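Local coordinates for cytosolic phospholipase A2 delta (PDB 5IZ5), which hydrolyses glycerophospholipids at the sn-2 position in a calcium-dependent manner, releasing a fatty acid, with a preference for linoleic acid, at residues 155-160 / 284-289; 300-305 / 322-327; 394-399 / 773-778; 732-737 / 791-796. The protein carries 3 engineered substitutions. All blocks are in the same frame, centred on the assembly; numbering follows the deposited sequence.

Contact 1: residues 155-160 / 284-289; sequences ITNKVI and VHLGFN
Val159 and Phe288 are pressed together unusually hard: CG1 of Val159 comes obliquely within 3.2 Å of Phe288 CE2, and the chi1 of Val159, -12°, is close to eclipsed, consistent with a strained or imperfectly modelled side chain. Asn157 reaches the same ring carbon, also obliquely, its ND2 lying 3.5 Å from Phe288 CE2, with the amide and ring planes 36° apart. On its own side of the contact Asn157 OD1 accepts from two backbone donors, Val159 N at 3.0 Å and Ile160 N at 2.9 Å, the first bond making an Asx turn and the two together an Asx motif in the connection between strands 152-156 and 160-172. With chi1 at 58°, CG sits between the backbone N and the carbonyl carbon, on the inner side of the turn. ND2 meanwhile donates to Tyr497 O, beside strand 499-501, with which strand 285-286 pairs. Farther along, Leu286 enters between Ile155 and Ile160, its CD2 3.8 Å from Ile160 CG2 and its CD1 4.3 Å from Ile155 CG2. An alanine in place of Asn157 would probably leave Val159 N and Ile160 N without their shared acceptor and Tyr497 O without this donor, freeing the turn to shift against Phe288. One buried amide thus ties a turn of the N-terminal antiparallel sheet to the loop before strand 499-501, at the margin of the phospholipase mixed sheet, amid otherwise apolar packing.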
loop_
_atom_site.group_PDB
_atom_site.type_symbol
_atom_site.label_atom_id
_atom_site.label_comp_id
_atom_site.label_asym_id
_atom_site.label_seq_id
_atom_site.Cartn_x
_atom_site.Cartn_y
_atom_site.Cartn_z
ATOM N N ILE B 155 -22.862 -0.171 -2.518
ATOM C CA ILE B 155 -22.107 1.087 -2.537
ATOM C C ILE B 155 -20.877 0.884 -3.417
ATOM O O ILE B 155 -20.139 -0.080 -3.209
ATOM C CB ILE B 155 -21.654 1.525 -1.129
ATOM C CG1 ILE B 155 -22.871 1.669 -0.205
ATOM C CG2 ILE B 155 -20.890 2.849 -1.195
ATOM C CD1 ILE B 155 -22.528 1.814 1.265
ATOM N N THR B 156 -20.662 1.778 -4.388
ATOM C CA THR B 156 -19.524 1.674 -5.310
ATOM C C THR B 156 -18.862 2.998 -5.674
ATOM O O THR B 156 -19.459 4.056 -5.535
ATOM C CB THR B 156 -19.947 1.139 -6.683
ATOM O OG1 THR B 156 -21.323 0.752 -6.673
ATOM C CG2 THR B 156 -19.087 0.020 -7.088
ATOM N N ASN B 157 -17.637 2.907 -6.191
ATOM C CA ASN B 157 -17.015 3.982 -6.964
ATOM C C ASN B 157 -16.821 3.536 -8.425
ATOM O O ASN B 157 -16.012 4.108 -9.153
ATOM C CB ASN B 157 -15.674 4.394 -6.362
ATOM C CG ASN B 157 -14.690 3.243 -6.277
ATOM O OD1 ASN B 157 -14.911 2.171 -6.847
ATOM N ND2 ASN B 157 -13.586 3.467 -5.578
ATOM N N LYS B 158 -17.553 2.488 -8.815
ATOM C CA LYS B 158 -17.529 1.882 -10.157
ATOM C C LYS B 158 -16.321 0.981 -10.445
ATOM O O LYS B 158 -16.206 0.449 -11.549
ATOM C CB LYS B 158 -17.690 2.941 -11.257
ATOM C CG LYS B 158 -18.960 3.770 -11.135
ATOM C CD LYS B 158 -20.207 2.901 -11.144
ATOM C CE LYS B 158 -21.457 3.770 -11.071
ATOM N NZ LYS B 158 -22.564 3.313 -11.956
ATOM N N VAL B 159 -15.435 0.794 -9.466
ATOM C CA VAL B 159 -14.383 -0.232 -9.584
ATOM C C VAL B 159 -14.433 -1.193 -8.390
ATOM O O VAL B 159 -14.389 -2.399 -8.581
ATOM C CB VAL B 159 -12.966 0.337 -9.881
ATOM C CG1 VAL B 159 -13.017 1.800 -10.280
ATOM C CG2 VAL B 159 -11.994 0.091 -8.743
ATOM N N ILE B 160 -14.576 -0.658 -7.181
ATOM C CA ILE B 160 -14.776 -1.461 -5.983
ATOM C C ILE B 160 -16.241 -1.389 -5.584
ATOM O O ILE B 160 -16.827 -0.315 -5.640
ATOM C CB ILE B 160 -13.949 -0.892 -4.809
ATOM C CG1 ILE B 160 -12.452 -1.218 -4.966
ATOM C CG2 ILE B 160 -14.478 -1.350 -3.454
ATOM C CD1 ILE B 160 -12.102 -2.690 -5.008
ATOM N N VAL B 284 -14.106 2.757 5.060
ATOM C CA VAL B 284 -13.299 2.938 3.852
ATOM C C VAL B 284 -13.994 3.917 2.897
ATOM O O VAL B 284 -15.139 3.692 2.505
ATOM C CB VAL B 284 -13.034 1.581 3.155
ATOM C CG1 VAL B 284 -12.182 1.765 1.905
ATOM C CG2 VAL B 284 -12.347 0.615 4.115
ATOM N N HIS B 285 -13.279 4.985 2.528
ATOM C CA HIS B 285 -13.742 6.006 1.584
ATOM C C HIS B 285 -13.574 5.487 0.155
ATOM O O HIS B 285 -12.477 5.136 -0.260
ATOM C CB HIS B 285 -12.917 7.309 1.732
ATOM C CG HIS B 285 -12.765 7.801 3.147
ATOM N ND1 HIS B 285 -11.675 8.543 3.562
ATOM C CD2 HIS B 285 -13.559 7.661 4.237
ATOM C CE1 HIS B 285 -11.808 8.841 4.844
ATOM N NE2 HIS B 285 -12.940 8.315 5.279
ATOM N N LEU B 286 -14.662 5.445 -0.598
ATOM C CA LEU B 286 -14.632 4.981 -1.974
ATOM C C LEU B 286 -14.898 6.134 -2.925
ATOM O O LEU B 286 -16.004 6.655 -2.969
ATOM C CB LEU B 286 -15.716 3.932 -2.176
ATOM C CG LEU B 286 -15.610 2.639 -1.379
ATOM C CD1 LEU B 286 -16.739 1.722 -1.818
ATOM C CD2 LEU B 286 -14.266 1.948 -1.532
ATOM N N GLY B 287 -13.899 6.511 -3.712
ATOM C CA GLY B 287 -14.073 7.560 -4.713
ATOM C C GLY B 287 -12.746 7.919 -5.340
ATOM O O GLY B 287 -11.704 7.721 -4.723
ATOM N N PHE B 288 -12.788 8.455 -6.558
ATOM C CA PHE B 288 -11.571 8.801 -7.301
ATOM C C PHE B 288 -11.289 10.289 -7.368
ATOM O O PHE B 288 -10.594 10.763 -8.258
ATOM C CB PHE B 288 -11.641 8.230 -8.710
ATOM C CG PHE B 288 -11.459 6.760 -8.745
ATOM C CD1 PHE B 288 -10.185 6.219 -8.776
ATOM C CD2 PHE B 288 -12.556 5.914 -8.709
ATOM C CE1 PHE B 288 -10.004 4.859 -8.797
ATOM C CE2 PHE B 288 -12.387 4.549 -8.728
ATOM C CZ PHE B 288 -11.105 4.017 -8.774
ATOM N N ASN B 289 -11.820 11.038 -6.425
ATOM C CA ASN B 289 -11.482 12.431 -6.350
ATOM C C ASN B 289 -10.953 12.674 -4.972
ATOM O O ASN B 289 -10.908 11.766 -4.141
ATOM C CB ASN B 289 -12.680 13.294 -6.736
ATOM C CG ASN B 289 -12.852 13.381 -8.249
ATOM O OD1 ASN B 289 -12.077 14.048 -8.952
ATOM N ND2 ASN B 289 -13.854 12.689 -8.761
#

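Contact 2: residues 300-305 / 322-327; sequences RRKQVV and DEVPVV
Val305 and Val324 meet with no aromatic ring or side-chain amide between them, and the flat groups at this contact are backbone peptides, touched at their carbonyl oxygens. Val324 CG2 lies 4.1 Å from Lys302 O, while Val305 CG1 approaches Pro325 O to 4.3 Å. The core of the contact is a single methyl pair, Val305 CG1 against Val324 CG1, at 3.4 Å tighter than usual van der Waals contact. In both valines CG1 stands anti to the backbone N (173° in Val305, -178° in Val324), and the two side chains pass each other at a slant. Lys302, one turn earlier in the helix, extends its aliphatic chain past this pair: CG packs 4.2 Å from Val324 CG1, and farther out CE comes to 4.3 Å from Val326 CG2. Helix 797-810 touches Pro325, while the backbone of the loop is tied by Val324 O to Arg811 and by Val326 N to Asp671. The loop after helix 292-313 thus packs back on that helix before the chain enters strand 327-331, a parallel member of the mixed sheet of the alpha/beta hydrolase fold, just ahead of the substrate-binding Gly334 and Gly335.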
loop_
_atom_site.group_PDB
_atom_site.type_symbol
_atom_site.label_atom_id
_atom_site.label_comp_id
_atom_site.label_asym_id
_atom_site.label_seq_id
_atom_site.Cartn_x
_atom_site.Cartn_y
_atom_site.Cartn_z
ATOM N N ARG B 300 -7.486 26.586 1.949
ATOM C CA ARG B 300 -6.618 27.214 2.938
ATOM C C ARG B 300 -5.222 27.497 2.374
ATOM O O ARG B 300 -4.702 28.608 2.507
ATOM C CB ARG B 300 -6.537 26.333 4.195
ATOM C CG ARG B 300 -7.820 26.334 5.007
ATOM C CD ARG B 300 -7.751 25.603 6.336
ATOM N NE ARG B 300 -6.945 24.371 6.348
ATOM C CZ ARG B 300 -7.430 23.130 6.240
ATOM N NH1 ARG B 300 -8.729 22.907 6.082
ATOM N NH2 ARG B 300 -6.601 22.095 6.289
ATOM N N ARG B 301 -4.633 26.508 1.708
ATOM C CA ARG B 301 -3.262 26.629 1.216
ATOM C C ARG B 301 -3.141 27.662 0.096
ATOM O O ARG B 301 -2.165 28.398 0.040
ATOM C CB ARG B 301 -2.732 25.265 0.735
ATOM C CG ARG B 301 -1.268 25.250 0.312
ATOM C CD ARG B 301 -0.344 25.669 1.443
ATOM N NE ARG B 301 1.059 25.631 1.053
ATOM C CZ ARG B 301 2.065 26.026 1.830
ATOM N NH1 ARG B 301 1.838 26.496 3.055
ATOM N NH2 ARG B 301 3.309 25.957 1.376
ATOM N N LYS B 302 -4.127 27.708 -0.793
ATOM C CA LYS B 302 -4.071 28.610 -1.950
ATOM C C LYS B 302 -4.080 30.094 -1.595
ATOM O O LYS B 302 -3.590 30.915 -2.375
ATOM C CB LYS B 302 -5.182 28.289 -2.945
ATOM C CG LYS B 302 -4.843 27.069 -3.784
ATOM C CD LYS B 302 -5.991 26.653 -4.682
ATOM C CE LYS B 302 -5.653 25.348 -5.386
ATOM N NZ LYS B 302 -6.744 24.922 -6.300
ATOM N N GLN B 303 -4.634 30.437 -0.433
ATOM C CA GLN B 303 -4.515 31.801 0.082
ATOM C C GLN B 303 -3.069 32.125 0.410
ATOM O O GLN B 303 -2.580 33.201 0.064
ATOM C CB GLN B 303 -5.366 32.002 1.336
ATOM C CG GLN B 303 -6.833 32.275 1.030
ATOM C CD GLN B 303 -7.042 33.714 0.568
ATOM O OE1 GLN B 303 -7.087 34.640 1.382
ATOM N NE2 GLN B 303 -7.142 33.910 -0.743
ATOM N N VAL B 304 -2.391 31.192 1.076
ATOM C CA VAL B 304 -0.986 31.379 1.438
ATOM C C VAL B 304 -0.118 31.427 0.180
ATOM O O VAL B 304 0.818 32.217 0.096
ATOM C CB VAL B 304 -0.475 30.277 2.400
ATOM C CG1 VAL B 304 1.011 30.452 2.693
ATOM C CG2 VAL B 304 -1.261 30.296 3.707
ATOM N N VAL B 305 -0.450 30.594 -0.800
ATOM C CA VAL B 305 0.281 30.560 -2.069
ATOM C C VAL B 305 0.068 31.838 -2.888
ATOM O O VAL B 305 1.023 32.396 -3.431
ATOM C CB VAL B 305 -0.120 29.334 -2.916
ATOM C CG1 VAL B 305 0.518 29.390 -4.294
ATOM C CG2 VAL B 305 0.275 28.040 -2.209
ATOM N N ASP B 322 -8.836 30.682 -8.898
ATOM C CA ASP B 322 -8.680 29.897 -10.126
ATOM C C ASP B 322 -7.393 30.161 -10.900
ATOM O O ASP B 322 -7.073 29.412 -11.818
ATOM C CB ASP B 322 -9.867 30.160 -11.062
ATOM C CG ASP B 322 -10.006 31.632 -11.420
ATOM O OD1 ASP B 322 -10.859 32.310 -10.805
ATOM O OD2 ASP B 322 -9.243 32.117 -12.289
ATOM N N GLU B 323 -6.677 31.229 -10.565
ATOM C CA GLU B 323 -5.424 31.539 -11.246
ATOM C C GLU B 323 -4.204 31.018 -10.495
ATOM O O GLU B 323 -3.127 30.988 -11.064
ATOM C CB GLU B 323 -5.321 33.045 -11.465
ATOM C CG GLU B 323 -4.071 33.573 -12.165
ATOM C CD GLU B 323 -3.774 32.870 -13.478
ATOM O OE1 GLU B 323 -4.557 33.073 -14.424
ATOM O OE2 GLU B 323 -2.767 32.127 -13.573
ATOM N N VAL B 324 -4.372 30.584 -9.246
ATOM C CA VAL B 324 -3.241 30.148 -8.428
ATOM C C VAL B 324 -2.721 28.813 -8.961
ATOM O O VAL B 324 -3.453 27.815 -8.951
ATOM C CB VAL B 324 -3.617 29.996 -6.932
ATOM C CG1 VAL B 324 -2.398 29.594 -6.109
ATOM C CG2 VAL B 324 -4.187 31.299 -6.389
ATOM N N PRO B 325 -1.463 28.785 -9.436
ATOM C CA PRO B 325 -0.923 27.528 -9.942
ATOM C C PRO B 325 -0.624 26.535 -8.818
ATOM O O PRO B 325 -0.244 26.938 -7.718
ATOM C CB PRO B 325 0.370 27.961 -10.634
ATOM C CG PRO B 325 0.809 29.146 -9.844
ATOM C CD PRO B 325 -0.461 29.866 -9.485
ATOM N N VAL B 326 -0.828 25.253 -9.102
ATOM C CA VAL B 326 -0.557 24.189 -8.142
ATOM C C VAL B 326 0.886 23.731 -8.343
ATOM O O VAL B 326 1.248 23.211 -9.401
ATOM C CB VAL B 326 -1.545 23.017 -8.315
ATOM C CG1 VAL B 326 -1.258 21.903 -7.316
ATOM C CG2 VAL B 326 -2.981 23.506 -8.153
ATOM N N VAL B 327 1.705 23.953 -7.324
ATOM C CA VAL B 327 3.129 23.639 -7.374
ATOM C C VAL B 327 3.430 22.471 -6.439
ATOM O O VAL B 327 2.959 22.444 -5.306
ATOM C CB VAL B 327 3.981 24.852 -6.944
ATOM C CG1 VAL B 327 5.461 24.503 -6.931
ATOM C CG2 VAL B 327 3.726 26.038 -7.869
#

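Contact 3: residues 394-399 / 773-778; sequences EHLAKS and SNMTYK. With SO4 (sulfate ion), chain M.
Beside the substrate-binding Gly335, which the side chain of Met775 approaches, Leu396 at the end of helix 386-397 lies alongside Tyr777 of the loop leading into helix 779-794. The two side chains point the same way, and Leu396 CD2 sits over one face of the Tyr777 ring in a CH-pi contact, 3.8 Å from the centroid and offset toward the rim. The other methyl, CD1, turns to Met775, 3.5 Å from its O and 3.9 Å from its CE. Leu396 O accepts from Tyr777 N at 2.9 Å, the donor standing 44° above the carbonyl plane, and Thr776 CA makes a further CH...O contact of 3.3 Å to Leu396 O. In return, Ala397 CA lies 3.2 Å from Tyr777 O. An alanine at Leu396 would probably open a gap beside Met775 CE and leave this face of the Tyr777 ring without its methyl. Ser399 OG and Thr776 OG1 both reach a sulfate, probably from the crystallisation liquor, at modelled separations too short to be trusted; Ser581 OG, Lys400 N and Leu401 N also bind it. The helix end, joined to the loop by the carbonyl of Leu396, packs with it against helix 335-351 in the substrate-site region of the alpha/beta hydrolase fold.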
loop_
_atom_site.group_PDB
_atom_site.type_symbol
_atom_site.label_atom_id
_atom_site.label_comp_id
_atom_site.label_asym_id
_atom_site.label_seq_id
_atom_site.Cartn_x
_atom_site.Cartn_y
_atom_site.Cartn_z
ATOM N N GLU B 394 23.501 16.557 13.980
ATOM C CA GLU B 394 24.053 16.008 15.215
ATOM C C GLU B 394 23.772 14.513 15.355
ATOM O O GLU B 394 24.660 13.739 15.730
ATOM C CB GLU B 394 23.528 16.787 16.422
ATOM C CG GLU B 394 24.134 18.183 16.513
ATOM C CD GLU B 394 23.542 19.039 17.618
ATOM O OE1 GLU B 394 22.602 18.588 18.304
ATOM O OE2 GLU B 394 24.025 20.177 17.795
ATOM N N HIS B 395 22.550 14.101 15.023
ATOM C CA HIS B 395 22.193 12.684 15.073
ATOM C C HIS B 395 22.897 11.879 13.997
ATOM O O HIS B 395 23.252 10.725 14.216
ATOM C CB HIS B 395 20.676 12.507 14.991
ATOM C CG HIS B 395 19.983 12.825 16.277
ATOM N ND1 HIS B 395 20.030 11.983 17.364
ATOM C CD2 HIS B 395 19.267 13.905 16.667
ATOM C CE1 HIS B 395 19.357 12.518 18.365
ATOM N NE2 HIS B 395 18.884 13.686 17.967
ATOM N N LEU B 396 23.113 12.485 12.835
ATOM C CA LEU B 396 23.809 11.796 11.757
ATOM C C LEU B 396 25.314 11.679 12.065
ATOM O O LEU B 396 25.985 10.783 11.556
ATOM C CB LEU B 396 23.548 12.489 10.417
ATOM C CG LEU B 396 23.593 11.655 9.129
ATOM C CD1 LEU B 396 22.789 10.370 9.211
ATOM C CD2 LEU B 396 23.083 12.496 7.968
ATOM N N ALA B 397 25.820 12.560 12.930
ATOM C CA ALA B 397 27.237 12.570 13.320
ATOM C C ALA B 397 27.594 11.574 14.420
ATOM O O ALA B 397 28.710 11.063 14.443
ATOM C CB ALA B 397 27.654 13.976 13.744
ATOM N N LYS B 398 26.664 11.308 15.335
ATOM C CA LYS B 398 26.949 10.431 16.480
ATOM C C LYS B 398 27.293 9.007 16.043
ATOM O O LYS B 398 26.871 8.553 14.977
ATOM C CB LYS B 398 25.762 10.399 17.448
ATOM C CG LYS B 398 24.589 9.571 16.948
ATOM C CD LYS B 398 23.329 9.813 17.756
ATOM C CE LYS B 398 22.136 9.134 17.103
ATOM N NZ LYS B 398 21.040 8.910 18.079
ATOM N N SER B 399 28.051 8.309 16.882
ATOM C CA SER B 399 28.479 6.942 16.582
ATOM C C SER B 399 27.298 5.979 16.590
ATOM O O SER B 399 26.549 5.912 17.558
ATOM C CB SER B 399 29.523 6.461 17.592
ATOM O OG SER B 399 29.767 5.070 17.445
ATOM N N SER B 773 23.837 3.063 2.305
ATOM C CA SER B 773 23.735 2.497 3.640
ATOM C C SER B 773 24.471 3.274 4.716
ATOM O O SER B 773 24.281 2.977 5.878
ATOM C CB SER B 773 24.173 1.039 3.647
ATOM O OG SER B 773 23.266 0.257 2.886
ATOM N N ASN B 774 25.313 4.246 4.360
ATOM C CA ASN B 774 26.040 4.997 5.378
ATOM C C ASN B 774 25.081 5.843 6.200
ATOM O O ASN B 774 24.317 6.631 5.653
ATOM C CB ASN B 774 27.130 5.881 4.766
ATOM C CG ASN B 774 27.999 6.551 5.818
ATOM O OD1 ASN B 774 28.003 6.158 6.985
ATOM N ND2 ASN B 774 28.751 7.565 5.406
ATOM N N MET B 775 25.139 5.659 7.514
ATOM C CA MET B 775 24.287 6.371 8.453
ATOM C C MET B 775 25.108 7.217 9.432
ATOM O O MET B 775 24.583 7.690 10.439
ATOM C CB MET B 775 23.409 5.361 9.213
ATOM C CG MET B 775 22.235 4.799 8.411
ATOM S SD MET B 775 20.957 6.005 7.966
ATOM C CE MET B 775 20.810 6.969 9.467
ATOM N N THR B 776 26.393 7.406 9.135
ATOM C CA THR B 776 27.269 8.242 9.951
ATOM C C THR B 776 27.976 9.259 9.065
ATOM O O THR B 776 28.832 8.903 8.259
ATOM C CB THR B 776 28.315 7.407 10.705
ATOM O OG1 THR B 776 27.670 6.294 11.333
ATOM C CG2 THR B 776 29.021 8.257 11.765
ATOM N N TYR B 777 27.580 10.521 9.201
ATOM C CA TYR B 777 28.160 11.621 8.440
ATOM C C TYR B 777 28.965 12.486 9.393
ATOM O O TYR B 777 28.437 12.942 10.404
ATOM C CB TYR B 777 27.056 12.488 7.823
ATOM C CG TYR B 777 26.379 11.955 6.572
ATOM C CD1 TYR B 777 25.670 12.816 5.742
ATOM C CD2 TYR B 777 26.444 10.613 6.212
ATOM C CE1 TYR B 777 25.040 12.356 4.599
ATOM C CE2 TYR B 777 25.817 10.148 5.066
ATOM C CZ TYR B 777 25.112 11.024 4.266
ATOM O OH TYR B 777 24.490 10.562 3.128
ATOM N N LYS B 778 30.239 12.709 9.080
ATOM C CA LYS B 778 31.013 13.747 9.762
ATOM C C LYS B 778 30.332 15.075 9.474
ATOM O O LYS B 778 29.874 15.301 8.353
ATOM C CB LYS B 778 32.450 13.774 9.253
ATOM C CG LYS B 778 33.269 12.560 9.659
ATOM C CD LYS B 778 34.382 12.254 8.666
ATOM C CE LYS B 778 35.393 13.386 8.569
ATOM N NZ LYS B 778 36.603 12.965 7.813
HETATM S S SO4 M . 29.948 4.839 13.850
HETATM O O1 SO4 M . 30.775 6.067 13.920
HETATM O O2 SO4 M . 28.657 5.140 13.192
HETATM O O3 SO4 M . 30.670 3.802 13.083
HETATM O O4 SO4 M . 29.695 4.326 15.212
#

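Contact 4: residues 732-737 / 791-796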
loop_
_atom_site.group_PDB
_atom_site.type_symbol
_atom_site.label_atom_id
_atom_site.label_comp_id
_atom_site.label_asym_id
_atom_site.label_seq_id
_atom_site.Cartn_x
_atom_site.Cartn_y
_atom_site.Cartn_z
ATOM N N LEU B 732 10.905 21.285 -13.418
ATOM C CA LEU B 732 12.241 21.778 -13.138
ATOM C C LEU B 732 12.956 20.701 -12.355
ATOM O O LEU B 732 12.576 20.390 -11.228
ATOM C CB LEU B 732 12.192 23.064 -12.316
ATOM C CG LEU B 732 12.601 24.380 -12.976
ATOM C CD1 LEU B 732 12.271 24.434 -14.459
ATOM C CD2 LEU B 732 11.953 25.543 -12.247
ATOM N N HIS B 733 14.003 20.151 -12.958
ATOM C CA HIS B 733 14.700 19.000 -12.418
ATOM C C HIS B 733 16.068 19.390 -11.863
ATOM O O HIS B 733 16.870 20.029 -12.556
ATOM C CB HIS B 733 14.865 17.969 -13.521
ATOM C CG HIS B 733 15.451 16.677 -13.054
ATOM N ND1 HIS B 733 14.765 15.796 -12.246
ATOM C CD2 HIS B 733 16.654 16.107 -13.300
ATOM C CE1 HIS B 733 15.524 14.741 -12.009
ATOM N NE2 HIS B 733 16.676 14.905 -12.634
ATOM N N PHE B 734 16.326 18.989 -10.620
ATOM C CA PHE B 734 17.551 19.333 -9.911
ATOM C C PHE B 734 18.350 18.072 -9.597
ATOM O O PHE B 734 18.133 17.434 -8.565
ATOM C CB PHE B 734 17.224 20.061 -8.610
ATOM C CG PHE B 734 16.456 21.334 -8.808
ATOM C CD1 PHE B 734 17.104 22.566 -8.780
ATOM C CD2 PHE B 734 15.086 21.301 -9.040
ATOM C CE1 PHE B 734 16.395 23.740 -8.970
ATOM C CE2 PHE B 734 14.373 22.469 -9.233
ATOM C CZ PHE B 734 15.029 23.689 -9.199
ATOM N N PRO B 735 19.290 17.707 -10.483
ATOM C CA PRO B 735 20.102 16.534 -10.196
ATOM C C PRO B 735 21.118 16.795 -9.098
ATOM O O PRO B 735 21.477 17.948 -8.833
ATOM C CB PRO B 735 20.802 16.258 -11.529
ATOM C CG PRO B 735 20.859 17.571 -12.213
ATOM C CD PRO B 735 19.641 18.331 -11.773
ATOM N N LEU B 736 21.572 15.729 -8.455
ATOM C CA LEU B 736 22.586 15.866 -7.422
ATOM C C LEU B 736 23.952 15.967 -8.092
ATOM O O LEU B 736 24.551 14.961 -8.468
ATOM C CB LEU B 736 22.535 14.693 -6.447
ATOM C CG LEU B 736 23.493 14.773 -5.255
ATOM C CD1 LEU B 736 23.317 16.057 -4.453
ATOM C CD2 LEU B 736 23.275 13.563 -4.367
ATOM N N VAL B 737 24.428 17.196 -8.257
ATOM C CA VAL B 737 25.667 17.451 -8.979
ATOM C C VAL B 737 26.409 18.625 -8.349
ATOM O O VAL B 737 25.794 19.592 -7.910
ATOM C CB VAL B 737 25.384 17.711 -10.479
ATOM C CG1 VAL B 737 24.618 19.016 -10.689
ATOM C CG2 VAL B 737 26.677 17.705 -11.283
ATOM N N TYR B 791 22.653 25.752 -2.326
ATOM C CA TYR B 791 23.215 26.571 -3.391
ATOM C C TYR B 791 22.575 26.279 -4.747
ATOM O O TYR B 791 22.165 27.202 -5.452
ATOM C CB TYR B 791 24.726 26.360 -3.471
ATOM C CG TYR B 791 25.363 27.032 -4.656
ATOM C CD1 TYR B 791 25.863 28.328 -4.563
ATOM C CD2 TYR B 791 25.468 26.371 -5.868
ATOM C CE1 TYR B 791 26.449 28.946 -5.655
ATOM C CE2 TYR B 791 26.048 26.977 -6.958
ATOM C CZ TYR B 791 26.539 28.265 -6.850
ATOM O OH TYR B 791 27.121 28.872 -7.939
ATOM N N ASN B 792 22.496 24.999 -5.107
ATOM C CA ASN B 792 21.946 24.585 -6.405
ATOM C C ASN B 792 20.539 25.089 -6.667
ATOM O O ASN B 792 20.179 25.363 -7.809
ATOM C CB ASN B 792 21.953 23.063 -6.548
ATOM C CG ASN B 792 23.338 22.504 -6.768
ATOM O OD1 ASN B 792 24.324 23.243 -6.794
ATOM N ND2 ASN B 792 23.422 21.194 -6.941
ATOM N N VAL B 793 19.738 25.204 -5.617
ATOM C CA VAL B 793 18.396 25.752 -5.762
ATOM C C VAL B 793 18.441 27.285 -5.812
ATOM O O VAL B 793 17.788 27.892 -6.657
ATOM C CB VAL B 793 17.456 25.240 -4.651
ATOM C CG1 VAL B 793 16.170 26.053 -4.595
ATOM C CG2 VAL B 793 17.138 23.771 -4.890
ATOM N N GLN B 794 19.210 27.903 -4.919
ATOM C CA GLN B 794 19.329 29.369 -4.908
ATOM C C GLN B 794 19.833 29.922 -6.241
ATOM O O GLN B 794 19.250 30.847 -6.796
ATOM C CB GLN B 794 20.213 29.848 -3.757
ATOM C CG GLN B 794 19.446 29.997 -2.455
ATOM C CD GLN B 794 20.329 30.396 -1.290
ATOM O OE1 GLN B 794 21.550 30.473 -1.416
ATOM N NE2 GLN B 794 19.712 30.646 -0.144
ATOM N N THR B 795 20.890 29.322 -6.774
ATOM C CA THR B 795 21.409 29.722 -8.083
ATOM C C THR B 795 20.415 29.509 -9.234
ATOM O O THR B 795 20.629 30.020 -10.322
ATOM C CB THR B 795 22.703 28.978 -8.424
ATOM O OG1 THR B 795 23.436 29.728 -9.405
ATOM C CG2 THR B 795 22.385 27.608 -8.966
ATOM N N SER B 796 19.361 28.728 -9.008
ATOM C CA SER B 796 18.342 28.486 -10.028
ATOM C C SER B 796 17.103 29.351 -9.816
ATOM O O SER B 796 16.074 29.131 -10.460
ATOM C CB SER B 796 17.933 27.011 -10.006
ATOM O OG SER B 796 19.066 26.174 -10.048
HETATM O O HOH W 1 20.566 20.555 -8.511
#
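Phe734 sets the edge of its ring against Ser796, with CE1 3.8 Å from Ser796 CB and the carbon close to the ring plane. Asn792 O also lies at the edge, 4.3 Å from Phe734 CD1. Val793 comes in differently: its CG2 approaches CD1 of the ring obliquely to 4.1 Å, and the two side chains cross at about a right angle. The CA–CB bond of Phe734 points toward the helix, and CG, anti to the carbonyl carbon (chi1 -60°), carries the ring to Val793 and Ser796. Strand 730-734 runs parallel to strand 672-676 and antiparallel to strand 718-720 in the central sheet of the alpha/beta hydrolase fold, and helix 779-794 packs on it here together with helix 797-810, whose Ile800 touches both Phe734 and Val793. Beyond the strand the contact turns polar. Asn792 ND2 donates to Val737 O at 3.0 Å with an N-H...O angle of 161°; the donor is in the carbonyl plane, and the acceptor lies only 10° out of the plane of the amide, so the bond is straight and flat from both sides. A water fills in next to it, donating to Pro735 O at 2.8 Å and accepting a weak bond from the same Asn792 ND2. Ser796 OG donates to Asn792 O at 2.6 Å, nearly along the C=O axis, which holds the hydroxyl near CE1 of Phe734 while the chain turns into helix 797-810.

Overall arrangement
The four contacts follow the chain from the N-terminal antiparallel sheet into the catalytic region. Contact 1 joins the two, and strand 285-286 leads on to helix 292-313 of contact 2, with centres 27 Å apart. Contacts 3 and 4 interlock along the sequence: helix 779-794 begins at the loop of contact 3 and runs on into contact 4, their centres 24 Å apart and their nearest atoms about 8 Å. The same two spacings separate contacts 2 and 4. Contact 3 lies nearest the active site, its Met775 side chain about 6 Å from Gly335 and about 10 Å from the nucleophile Ser365, whereas the centre of contact 1 is 45 Å from that of contact 3.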